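Local coordinates for diaminopropionate ammonia-lyase (Escherichia coli, PDB 4D9M), which breaks down both L- and D-2,3-diaminopropionate to pyruvate and ammonia by a pyridoxal-phosphate-dependent alpha,beta-elimination, at residues B[74-79]-B[374-379]; B[116-121]-B[166-171]; B[225-230]-B[251-256]. One frame throughout, in Å; residues are numbered along the deposited sequence.

Contact 1. Residues B[74-79]-B[374-379]; sequences NAFKML and ISTEGD. With 0JO (2-{[(E)-{3-hydroxy-2-methyl-5-[(phosphonooxy)methyl]pyridin-4-yl}methylidene]amino}prop-2-enoic acid), chain D.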
loop_
_atom_site.group_PDB
_atom_site.type_symbol
_atom_site.label_atom_id
_atom_site.label_comp_id
_atom_site.label_asym_id
_atom_site.label_seq_id
_atom_site.Cartn_x
_atom_site.Cartn_y
_atom_site.Cartn_z
ATOM N N ASN B 74 -10.768 -6.099 14.775
ATOM C CA ASN B 74 -9.531 -5.978 13.989
ATOM C C ASN B 74 -8.513 -7.123 14.173
ATOM O O ASN B 74 -7.350 -7.000 13.777
ATOM C CB ASN B 74 -8.877 -4.616 14.265
ATOM C CG ASN B 74 -8.218 -4.010 13.038
ATOM O OD1 ASN B 74 -8.196 -4.606 11.954
ATOM N ND2 ASN B 74 -7.672 -2.806 13.209
ATOM N N ALA B 75 -8.962 -8.226 14.771
ATOM C CA ALA B 75 -8.119 -9.398 15.057
ATOM C C ALA B 75 -8.973 -10.645 15.300
ATOM O O ALA B 75 -10.187 -10.542 15.470
ATOM C CB ALA B 75 -7.216 -9.131 16.253
ATOM N N PHE B 76 -8.338 -11.814 15.322
ATOM C CA PHE B 76 -9.044 -13.097 15.457
ATOM C C PHE B 76 -9.243 -13.535 16.911
ATOM O O PHE B 76 -10.107 -14.378 17.198
ATOM C CB PHE B 76 -8.263 -14.202 14.738
ATOM C CG PHE B 76 -7.085 -14.714 15.520
ATOM C CD1 PHE B 76 -5.860 -14.066 15.461
ATOM C CD2 PHE B 76 -7.208 -15.831 16.338
ATOM C CE1 PHE B 76 -4.775 -14.521 16.192
ATOM C CE2 PHE B 76 -6.125 -16.290 17.078
ATOM C CZ PHE B 76 -4.905 -15.632 17.003
ATOM N N LYS B 77 -8.420 -12.985 17.804
ATOM C CA LYS B 77 -8.226 -13.515 19.159
ATOM C C LYS B 77 -9.493 -13.738 19.983
ATOM O O LYS B 77 -9.516 -14.608 20.852
ATOM C CB LYS B 77 -7.237 -12.636 19.953
ATOM C CG LYS B 77 -5.766 -12.985 19.745
ATOM C CD LYS B 77 -5.411 -14.282 20.451
ATOM C CE LYS B 77 -3.926 -14.589 20.428
ATOM N NZ LYS B 77 -3.632 -15.861 21.163
ATOM N N MET B 78 -10.542 -12.960 19.723
ATOM C CA MET B 78 -11.774 -13.086 20.509
ATOM C C MET B 78 -12.458 -14.437 20.314
ATOM O O MET B 78 -13.195 -14.888 21.191
ATOM C CB MET B 78 -12.750 -11.927 20.252
ATOM C CG MET B 78 -13.173 -11.734 18.802
ATOM S SD MET B 78 -14.387 -12.933 18.227
ATOM C CE MET B 78 -15.825 -12.544 19.222
ATOM N N LEU B 79 -12.207 -15.080 19.173
ATOM C CA LEU B 79 -12.812 -16.376 18.866
ATOM C C LEU B 79 -12.577 -17.373 19.992
ATOM O O LEU B 79 -13.438 -18.200 20.284
ATOM C CB LEU B 79 -12.274 -16.939 17.553
ATOM C CG LEU B 79 -12.735 -16.370 16.204
ATOM C CD1 LEU B 79 -11.901 -16.993 15.088
ATOM C CD2 LEU B 79 -14.222 -16.601 15.958
ATOM N N ILE B 374 -2.852 -16.965 7.071
ATOM C CA ILE B 374 -3.758 -16.349 8.043
ATOM C C ILE B 374 -3.303 -14.933 8.373
ATOM O O ILE B 374 -2.258 -14.737 9.010
ATOM C CB ILE B 374 -3.870 -17.176 9.355
ATOM C CG1 ILE B 374 -4.003 -18.681 9.065
ATOM C CG2 ILE B 374 -5.012 -16.657 10.230
ATOM C CD1 ILE B 374 -5.227 -19.066 8.259
ATOM N N SER B 375 -4.073 -13.948 7.915
ATOM C CA SER B 375 -3.856 -12.564 8.336
ATOM C C SER B 375 -4.562 -12.373 9.668
ATOM O O SER B 375 -5.770 -12.114 9.721
ATOM C CB SER B 375 -4.376 -11.568 7.306
ATOM O OG SER B 375 -3.830 -10.286 7.545
ATOM N N THR B 376 -3.791 -12.518 10.739
ATOM C CA THR B 376 -4.339 -12.647 12.081
ATOM C C THR B 376 -4.877 -11.331 12.667
ATOM O O THR B 376 -5.728 -11.357 13.554
ATOM C CB THR B 376 -3.320 -13.305 13.041
ATOM O OG1 THR B 376 -2.053 -12.642 12.944
ATOM C CG2 THR B 376 -3.129 -14.774 12.703
ATOM N N GLU B 377 -4.390 -10.196 12.166
ATOM C CA GLU B 377 -4.866 -8.877 12.598
ATOM C C GLU B 377 -4.692 -7.795 11.524
ATOM O O GLU B 377 -3.800 -7.877 10.683
ATOM C CB GLU B 377 -4.142 -8.433 13.872
ATOM C CG GLU B 377 -2.632 -8.351 13.705
ATOM C CD GLU B 377 -1.943 -7.499 14.748
ATOM O OE1 GLU B 377 -2.529 -7.235 15.830
ATOM O OE2 GLU B 377 -0.794 -7.095 14.477
ATOM N N GLY B 378 -5.541 -6.773 11.581
ATOM C CA GLY B 378 -5.369 -5.584 10.762
ATOM C C GLY B 378 -4.437 -4.572 11.404
ATOM O O GLY B 378 -3.512 -4.939 12.132
ATOM N N ASP B 379 -4.683 -3.292 11.128
ATOM C CA ASP B 379 -3.828 -2.213 11.628
ATOM C C ASP B 379 -4.109 -1.852 13.086
ATOM O O ASP B 379 -4.535 -0.736 13.388
ATOM C CB ASP B 379 -3.896 -0.975 10.724
ATOM C CG ASP B 379 -5.307 -0.451 10.522
ATOM O OD1 ASP B 379 -6.286 -1.148 10.852
ATOM O OD2 ASP B 379 -5.434 0.682 10.017
HETATM O O 0JO D . -3.130 -11.132 21.950
HETATM C C 0JO D . -2.096 -11.409 22.601
HETATM O OXT 0JO D . -1.946 -11.049 23.800
HETATM C CA 0JO D . -1.041 -12.172 21.925
HETATM C CB 0JO D . -0.036 -12.744 22.582
HETATM N N 0JO D . -1.131 -12.248 20.587
HETATM C C4A 0JO D . -0.836 -13.262 19.881
HETATM C C4 0JO D . -0.998 -13.197 18.403
HETATM C C3 0JO D . -1.642 -12.112 17.816
HETATM O O3 0JO D . -2.127 -11.087 18.576
HETATM C C2 0JO D . -1.786 -12.074 16.434
HETATM C C2A 0JO D . -2.472 -10.913 15.785
HETATM N N1 0JO D . -1.320 -13.069 15.649
HETATM C C6 0JO D . -0.706 -14.128 16.190
HETATM C C5 0JO D . -0.529 -14.214 17.568
HETATM C C5A 0JO D . 0.180 -15.430 18.107
HETATM O OP4 0JO D . -0.781 -16.337 18.621
HETATM P P 0JO D . -0.356 -17.348 19.789
HETATM O OP3 0JO D . 0.839 -18.076 19.233
HETATM O OP1 0JO D . -1.600 -18.180 19.962
HETATM O OP2 0JO D . -0.001 -16.458 20.960
#
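Phe76 and Thr376 meet beside the pyridine nitrogen of 0JO, the Schiff base of aminoacrylate with pyridoxal phosphate. Thr376 OG1 donates to 0JO N1 over 2.8 Å; a chi1 of 50° places the hydroxyl between backbone N and carbonyl carbon, where it faces the cofactor. Phe76 lies alongside, its CD1 3.6 Å from Thr376 CB, and turns an edge to its neighbours: Thr376 O and 0JO N1 both sit near the plane of the ring. Glu377 touches the cofactor through its methylene, CG standing 3.3 Å from the methyl carbon 0JO C2A, while its carboxylate is engaged through OE1 with Thr380 and Asn122. Lys77 CG covers a face of the Phe76 ring near the rim, and farther along the chain Lys77 CE comes 3.4 Å from 0JO C4A. Lys77 NZ makes a weak 3.3 Å bond to phosphate oxygen 0JO OP1, backed by a salt bridge to Asp189 and a bond to Tyr206.

Behind this first shell the touching parts, 74-76 and 376-379, run nearly oppositely, their end-to-end directions 169° apart, with a single beta bridge between Ala75 and Glu377. Phe76 N donates to Thr376 O at 3.2 Å, and Gly378 N to Asn74 O at 2.9 Å. A side chain on Gly378 would run into Asn74 OD1. Asn74 ND2 reaches Asp379 OD1 almost straight; the acceptor lies in the amide plane, but the donor comes to its anti side tilted out of the carboxylate plane, the two planes being nearly perpendicular.

A hydroxyl donating to N1 suggests an unprotonated pyridine, as expected in fold-type II pyridoxal enzymes. With C4A bonded to the aminoacrylate nitrogen, Lys77 is released from its Schiff base, its NZ 4.6 Å from 0JO CA, consistent with its inferred role as proton acceptor for the D-substrate.

Contact 2. Residues B[116-121]-B[166-171]; sequences ATTTDG and MNYDDT. With 0JO (2-{[(E)-{3-hydroxy-2-methyl-5-[(phosphonooxy)methyl]pyridin-4-yl}methylidene]amino}prop-2-enoic acid), chain D.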
loop_
_atom_site.group_PDB
_atom_site.type_symbol
_atom_site.label_atom_id
_atom_site.label_comp_id
_atom_site.label_asym_id
_atom_site.label_seq_id
_atom_site.Cartn_x
_atom_site.Cartn_y
_atom_site.Cartn_z
ATOM N N ALA B 116 -9.802 -11.957 34.150
ATOM C CA ALA B 116 -8.474 -11.347 34.181
ATOM C C ALA B 116 -7.464 -12.060 33.287
ATOM O O ALA B 116 -7.365 -13.294 33.301
ATOM C CB ALA B 116 -7.956 -11.287 35.611
ATOM N N THR B 117 -6.705 -11.272 32.528
ATOM C CA THR B 117 -5.655 -11.811 31.672
ATOM C C THR B 117 -4.537 -10.811 31.396
ATOM O O THR B 117 -4.751 -9.602 31.438
ATOM C CB THR B 117 -6.212 -12.318 30.315
ATOM O OG1 THR B 117 -5.130 -12.818 29.518
ATOM C CG2 THR B 117 -6.923 -11.209 29.548
ATOM N N THR B 118 -3.349 -11.336 31.110
ATOM C CA THR B 118 -2.293 -10.556 30.476
ATOM C C THR B 118 -2.436 -10.675 28.955
ATOM O O THR B 118 -2.914 -11.690 28.446
ATOM C CB THR B 118 -0.895 -11.029 30.919
ATOM O OG1 THR B 118 -0.747 -10.810 32.322
ATOM C CG2 THR B 118 0.208 -10.272 30.190
ATOM N N THR B 119 -2.029 -9.622 28.249
ATOM C CA THR B 119 -2.084 -9.551 26.798
ATOM C C THR B 119 -1.096 -8.501 26.323
ATOM O O THR B 119 -0.778 -7.566 27.067
ATOM C CB THR B 119 -3.496 -9.150 26.312
ATOM O OG1 THR B 119 -3.612 -9.358 24.899
ATOM C CG2 THR B 119 -3.799 -7.681 26.627
ATOM N N ASP B 120 -0.600 -8.648 25.095
ATOM C CA ASP B 120 0.113 -7.533 24.467
ATOM C C ASP B 120 -0.741 -6.835 23.413
ATOM O O ASP B 120 -0.252 -6.012 22.639
ATOM C CB ASP B 120 1.507 -7.925 23.946
ATOM C CG ASP B 120 1.510 -9.226 23.190
ATOM O OD1 ASP B 120 2.437 -10.035 23.431
ATOM O OD2 ASP B 120 0.595 -9.445 22.363
ATOM N N GLY B 121 -2.034 -7.143 23.413
ATOM C CA GLY B 121 -2.968 -6.400 22.590
ATOM C C GLY B 121 -4.316 -7.046 22.369
ATOM O O GLY B 121 -5.330 -6.611 22.922
ATOM N N MET B 166 7.086 -4.944 33.808
ATOM C CA MET B 166 7.659 -6.277 33.596
ATOM C C MET B 166 7.397 -6.807 32.195
ATOM O O MET B 166 6.591 -6.244 31.445
ATOM C CB MET B 166 7.100 -7.272 34.621
ATOM C CG MET B 166 7.292 -6.866 36.077
ATOM S SD MET B 166 6.558 -8.025 37.247
ATOM C CE MET B 166 4.816 -7.892 36.850
ATOM N N ASN B 167 8.086 -7.894 31.851
ATOM C CA ASN B 167 7.860 -8.590 30.590
ATOM C C ASN B 167 6.536 -9.357 30.612
ATOM O O ASN B 167 5.841 -9.380 31.635
ATOM C CB ASN B 167 9.043 -9.516 30.247
ATOM C CG ASN B 167 9.163 -10.721 31.179
ATOM O OD1 ASN B 167 8.304 -10.971 32.032
ATOM N ND2 ASN B 167 10.239 -11.481 31.010
ATOM N N TYR B 168 6.202 -9.990 29.490
ATOM C CA TYR B 168 4.957 -10.742 29.358
ATOM C C TYR B 168 4.783 -11.806 30.447
ATOM O O TYR B 168 3.797 -11.773 31.183
ATOM C CB TYR B 168 4.857 -11.365 27.961
ATOM C CG TYR B 168 3.531 -12.033 27.665
ATOM C CD1 TYR B 168 3.345 -13.392 27.918
ATOM C CD2 TYR B 168 2.467 -11.310 27.126
ATOM C CE1 TYR B 168 2.138 -14.013 27.645
ATOM C CE2 TYR B 168 1.253 -11.924 26.852
ATOM C CZ TYR B 168 1.093 -13.278 27.111
ATOM O OH TYR B 168 -0.107 -13.907 26.837
ATOM N N ASP B 169 5.745 -12.724 30.556
ATOM C CA ASP B 169 5.632 -13.877 31.460
ATOM C C ASP B 169 5.466 -13.500 32.930
ATOM O O ASP B 169 4.661 -14.102 33.641
ATOM C CB ASP B 169 6.827 -14.826 31.300
ATOM C CG ASP B 169 6.831 -15.556 29.962
ATOM O OD1 ASP B 169 7.939 -15.813 29.449
ATOM O OD2 ASP B 169 5.746 -15.876 29.426
ATOM N N ASP B 170 6.231 -12.510 33.381
ATOM C CA ASP B 170 6.134 -12.041 34.759
ATOM C C ASP B 170 4.794 -11.350 35.020
ATOM O O ASP B 170 4.216 -11.494 36.099
ATOM C CB ASP B 170 7.314 -11.123 35.108
ATOM C CG ASP B 170 8.652 -11.866 35.145
ATOM O OD1 ASP B 170 8.692 -13.017 35.633
ATOM O OD2 ASP B 170 9.668 -11.292 34.690
ATOM N N THR B 171 4.300 -10.622 34.019
ATOM C CA THR B 171 3.000 -9.948 34.099
ATOM C C THR B 171 1.854 -10.965 34.206
ATOM O O THR B 171 0.877 -10.734 34.934
ATOM C CB THR B 171 2.785 -9.005 32.895
ATOM O OG1 THR B 171 3.891 -8.100 32.796
ATOM C CG2 THR B 171 1.507 -8.204 33.043
HETATM O O 0JO D . -3.130 -11.132 21.950
HETATM C C 0JO D . -2.096 -11.409 22.601
HETATM O OXT 0JO D . -1.946 -11.049 23.800
HETATM C CA 0JO D . -1.041 -12.172 21.925
HETATM C CB 0JO D . -0.036 -12.744 22.582
HETATM N N 0JO D . -1.131 -12.248 20.587
HETATM C C4A 0JO D . -0.836 -13.262 19.881
HETATM C C4 0JO D . -0.998 -13.197 18.403
HETATM C C3 0JO D . -1.642 -12.112 17.816
HETATM O O3 0JO D . -2.127 -11.087 18.576
HETATM C C2 0JO D . -1.786 -12.074 16.434
HETATM C C2A 0JO D . -2.472 -10.913 15.785
HETATM N N1 0JO D . -1.320 -13.069 15.649
HETATM C C6 0JO D . -0.706 -14.128 16.190
HETATM C C5 0JO D . -0.529 -14.214 17.568
HETATM C C5A 0JO D . 0.180 -15.430 18.107
HETATM O OP4 0JO D . -0.781 -16.337 18.621
HETATM P P 0JO D . -0.356 -17.348 19.789
HETATM O OP3 0JO D . 0.839 -18.076 19.233
HETATM O OP1 0JO D . -1.600 -18.180 19.962
HETATM O OP2 0JO D . -0.001 -16.458 20.960
#
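The end of strand 114-118 and the loop after it, which holds the carboxylate of the aminoacrylate in 0JO, pack through Thr118, Thr119 and Asp120 on the first turn of helix 168-182, where Tyr168 and Thr171 receive them. Thr118 CG2 stands over a face of the Tyr168 ring, 4.2 Å from the centroid and 27° off the normal, a CH-pi contact. With CG anti to the backbone N (chi1 -173°), Tyr168 extends past Thr118 in the opposite direction. Thr118 OG1 also approaches Thr171 CG2, at 3.5 Å, and is hydrogen-bonded to Thr175 one turn on. Asp120 OD1 approaches Tyr168 CD2 obliquely at 3.9 Å, the carboxylate and ring planes 41° apart.

On the ligand side, Thr119 OG1 donates to 0JO OXT over 2.6 Å, and Asp120 N adds a second bond to the same oxygen at 3.0 Å. Thr119 OG1 in turn accepts from Gly121 N, closing an ST turn, and from Gly124 N. The backbone angles of Gly121 would jam a CB against the preceding carbonyl, so this turn calls for glycine. The helix start is fixed separately: Asn167 is its N-cap, OD1 accepting from Asp170 N at 2.9 Å, and Asn167 O takes Thr171 N and Thr171 OG1 on opposite faces of its plane.

One carboxylate oxygen of the aminoacrylate is thus gripped by two donors, and Asp120 OD2 is left 3.2 Å from 0JO CA. That proximity fits the inferred role of Asp120 as proton acceptor for L-diaminopropionate.

Contact 3. Residues B[225-230]-B[251-256]; sequences THVLLQ and QNLHSI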
loop_
_atom_site.group_PDB
_atom_site.type_symbol
_atom_site.label_atom_id
_atom_site.label_comp_id
_atom_site.label_asym_id
_atom_site.label_seq_id
_atom_site.Cartn_x
_atom_site.Cartn_y
_atom_site.Cartn_z
ATOM N N THR B 225 -2.390 -27.099 -0.177
ATOM C CA THR B 225 -1.230 -27.973 -0.035
ATOM C C THR B 225 -0.346 -27.473 1.105
ATOM O O THR B 225 0.405 -28.246 1.708
ATOM C CB THR B 225 -0.398 -28.040 -1.333
ATOM O OG1 THR B 225 -0.015 -26.718 -1.721
ATOM C CG2 THR B 225 -1.203 -28.683 -2.459
ATOM N N HIS B 226 -0.452 -26.173 1.389
ATOM C CA HIS B 226 0.365 -25.511 2.396
ATOM C C HIS B 226 -0.451 -24.656 3.328
ATOM O O HIS B 226 -1.486 -24.104 2.948
ATOM C CB HIS B 226 1.423 -24.633 1.728
ATOM C CG HIS B 226 2.469 -25.400 0.963
ATOM N ND1 HIS B 226 2.202 -26.039 -0.192
ATOM C CD2 HIS B 226 3.824 -25.600 1.217
ATOM C CE1 HIS B 226 3.321 -26.629 -0.649
ATOM N NE2 HIS B 226 4.314 -26.365 0.215
ATOM N N VAL B 227 0.020 -24.545 4.566
ATOM C CA VAL B 227 -0.440 -23.507 5.471
ATOM C C VAL B 227 0.738 -22.877 6.208
ATOM O O VAL B 227 1.633 -23.576 6.689
ATOM C CB VAL B 227 -1.560 -23.984 6.436
ATOM C CG1 VAL B 227 -1.057 -25.027 7.430
ATOM C CG2 VAL B 227 -2.190 -22.794 7.154
ATOM N N LEU B 228 0.752 -21.549 6.239
ATOM C CA LEU B 228 1.729 -20.795 7.010
ATOM C C LEU B 228 1.035 -20.282 8.269
ATOM O O LEU B 228 0.007 -19.598 8.186
ATOM C CB LEU B 228 2.261 -19.627 6.187
ATOM C CG LEU B 228 3.100 -19.940 4.947
ATOM C CD1 LEU B 228 2.852 -18.885 3.882
ATOM C CD2 LEU B 228 4.577 -19.985 5.303
ATOM N N LEU B 229 1.576 -20.644 9.429
ATOM C CA LEU B 229 1.004 -20.230 10.710
ATOM C C LEU B 229 2.024 -19.477 11.532
ATOM O O LEU B 229 3.060 -20.031 11.917
ATOM C CB LEU B 229 0.475 -21.435 11.493
ATOM C CG LEU B 229 -0.637 -22.234 10.797
ATOM C CD1 LEU B 229 -0.946 -23.517 11.551
ATOM C CD2 LEU B 229 -1.883 -21.379 10.620
ATOM N N GLN B 230 1.746 -18.197 11.767
ATOM C CA GLN B 230 2.579 -17.392 12.646
ATOM C C GLN B 230 2.396 -17.879 14.081
ATOM O O GLN B 230 1.347 -18.426 14.433
ATOM C CB GLN B 230 2.284 -15.884 12.519
ATOM C CG GLN B 230 0.823 -15.473 12.651
ATOM C CD GLN B 230 0.074 -15.554 11.333
ATOM O OE1 GLN B 230 -0.354 -16.632 10.909
ATOM N NE2 GLN B 230 -0.093 -14.414 10.680
ATOM N N GLN B 251 -0.038 -35.538 6.942
ATOM C CA GLN B 251 0.877 -35.863 5.842
ATOM C C GLN B 251 0.606 -35.107 4.531
ATOM O O GLN B 251 1.537 -34.832 3.778
ATOM C CB GLN B 251 0.916 -37.379 5.583
ATOM C CG GLN B 251 1.390 -38.224 6.763
ATOM C CD GLN B 251 0.307 -38.470 7.809
ATOM O OE1 GLN B 251 -0.770 -37.868 7.767
ATOM N NE2 GLN B 251 0.593 -39.359 8.756
ATOM N N ASN B 252 -0.658 -34.781 4.257
ATOM C CA ASN B 252 -1.016 -34.068 3.021
ATOM C C ASN B 252 -0.979 -32.546 3.144
ATOM O O ASN B 252 -1.273 -31.833 2.180
ATOM C CB ASN B 252 -2.398 -34.484 2.503
ATOM C CG ASN B 252 -2.559 -35.978 2.384
ATOM O OD1 ASN B 252 -3.516 -36.542 2.910
ATOM N ND2 ASN B 252 -1.628 -36.630 1.685
ATOM N N LEU B 253 -0.632 -32.053 4.326
ATOM C CA LEU B 253 -0.540 -30.616 4.544
ATOM C C LEU B 253 0.899 -30.237 4.859
ATOM O O LEU B 253 1.487 -30.739 5.817
ATOM C CB LEU B 253 -1.472 -30.175 5.682
ATOM C CG LEU B 253 -2.340 -28.919 5.507
ATOM C CD1 LEU B 253 -2.912 -28.461 6.845
ATOM C CD2 LEU B 253 -1.589 -27.775 4.848
ATOM N N HIS B 254 1.466 -29.364 4.036
ATOM C CA HIS B 254 2.794 -28.833 4.288
ATOM C C HIS B 254 2.664 -27.581 5.128
ATOM O O HIS B 254 2.558 -26.463 4.610
ATOM C CB HIS B 254 3.521 -28.556 2.976
ATOM C CG HIS B 254 5.020 -28.483 3.118
ATOM N ND1 HIS B 254 5.849 -29.368 2.525
ATOM C CD2 HIS B 254 5.832 -27.595 3.822
ATOM C CE1 HIS B 254 7.126 -29.060 2.831
ATOM N NE2 HIS B 254 7.113 -27.973 3.621
ATOM N N SER B 255 2.664 -27.778 6.443
ATOM C CA SER B 255 2.422 -26.701 7.384
ATOM C C SER B 255 3.718 -26.083 7.896
ATOM O O SER B 255 4.597 -26.786 8.407
ATOM C CB SER B 255 1.566 -27.193 8.548
ATOM O OG SER B 255 2.232 -28.199 9.285
ATOM N N ILE B 256 3.815 -24.764 7.756
ATOM C CA ILE B 256 5.013 -24.023 8.117
ATOM C C ILE B 256 4.739 -23.040 9.264
ATOM O O ILE B 256 3.880 -22.166 9.173
ATOM C CB ILE B 256 5.590 -23.273 6.899
ATOM C CG1 ILE B 256 5.942 -24.256 5.780
ATOM C CG2 ILE B 256 6.812 -22.453 7.298
ATOM C CD1 ILE B 256 5.986 -23.635 4.401
HETATM O O HOH W 1 1.292 -30.867 0.719
#
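Strand 226-230, helix 235-248 and strand 254-260 form a beta-alpha-beta unit whose strands pair in parallel; the axes of 226-230 and 254-256 come within 4.6 Å and run 14° apart. The backbone ladder runs from His254 N to Thr225 O, Val227 N to His254 O, Ile256 N to Val227 O at 2.7 Å and Leu229 N to Ile256 O at 2.8 Å.

Aromatic packing joins His226 to His254 on one side of the sheet. His254 CB lies over a face of the His226 ring, 3.7 Å from its centroid, whereas the two rings, at 24° to each other, are slid apart and barely overlap. His226 NE2 is hydrogen-bonded to Leu363 O, His226 ND1 to Thr225 OG1 at 2.8 Å, and His254 NE2 to Gln308 OE1. Replacing His226 by alanine removes the ring, which would probably leave His254 CB uncovered and Leu363 O and Thr225 OG1 without their mate.

Apolar contacts lie on both faces: Leu228 CD2 against Ile256 CB at 3.8 Å beside the histidines, and on the reverse Val227 CG1 against Leu253 CD2 and the Ser255 CB methylene. At the start of the pairing one water donates to both Thr225 O, at 2.9 Å, and Asn252 O, at 3.1 Å.

Contacts 1 and 2 both touch 0JO from separate parts of the fold: 74-79 with 374-379 meets the pyridine ring and phosphate, while loop 119-121 takes the aminoacrylate carboxylate. Their centres are 18 Å apart; their nearest atoms are about 7 Å apart without touching, and 0JO, met by both, spans between them. Contact 3 lies within the larger sheet, where strand 226-230 neighbours strand 370-375; there Gln230 NE2 probably bonds to Ile374 O (2.8 Å), linking it directly to contact 1. Contacts 2 and 3 do not touch, with centres 29 Å apart on opposite sides of the chain's centre. Along the sequence, both are nested within the loop closed by contact 1.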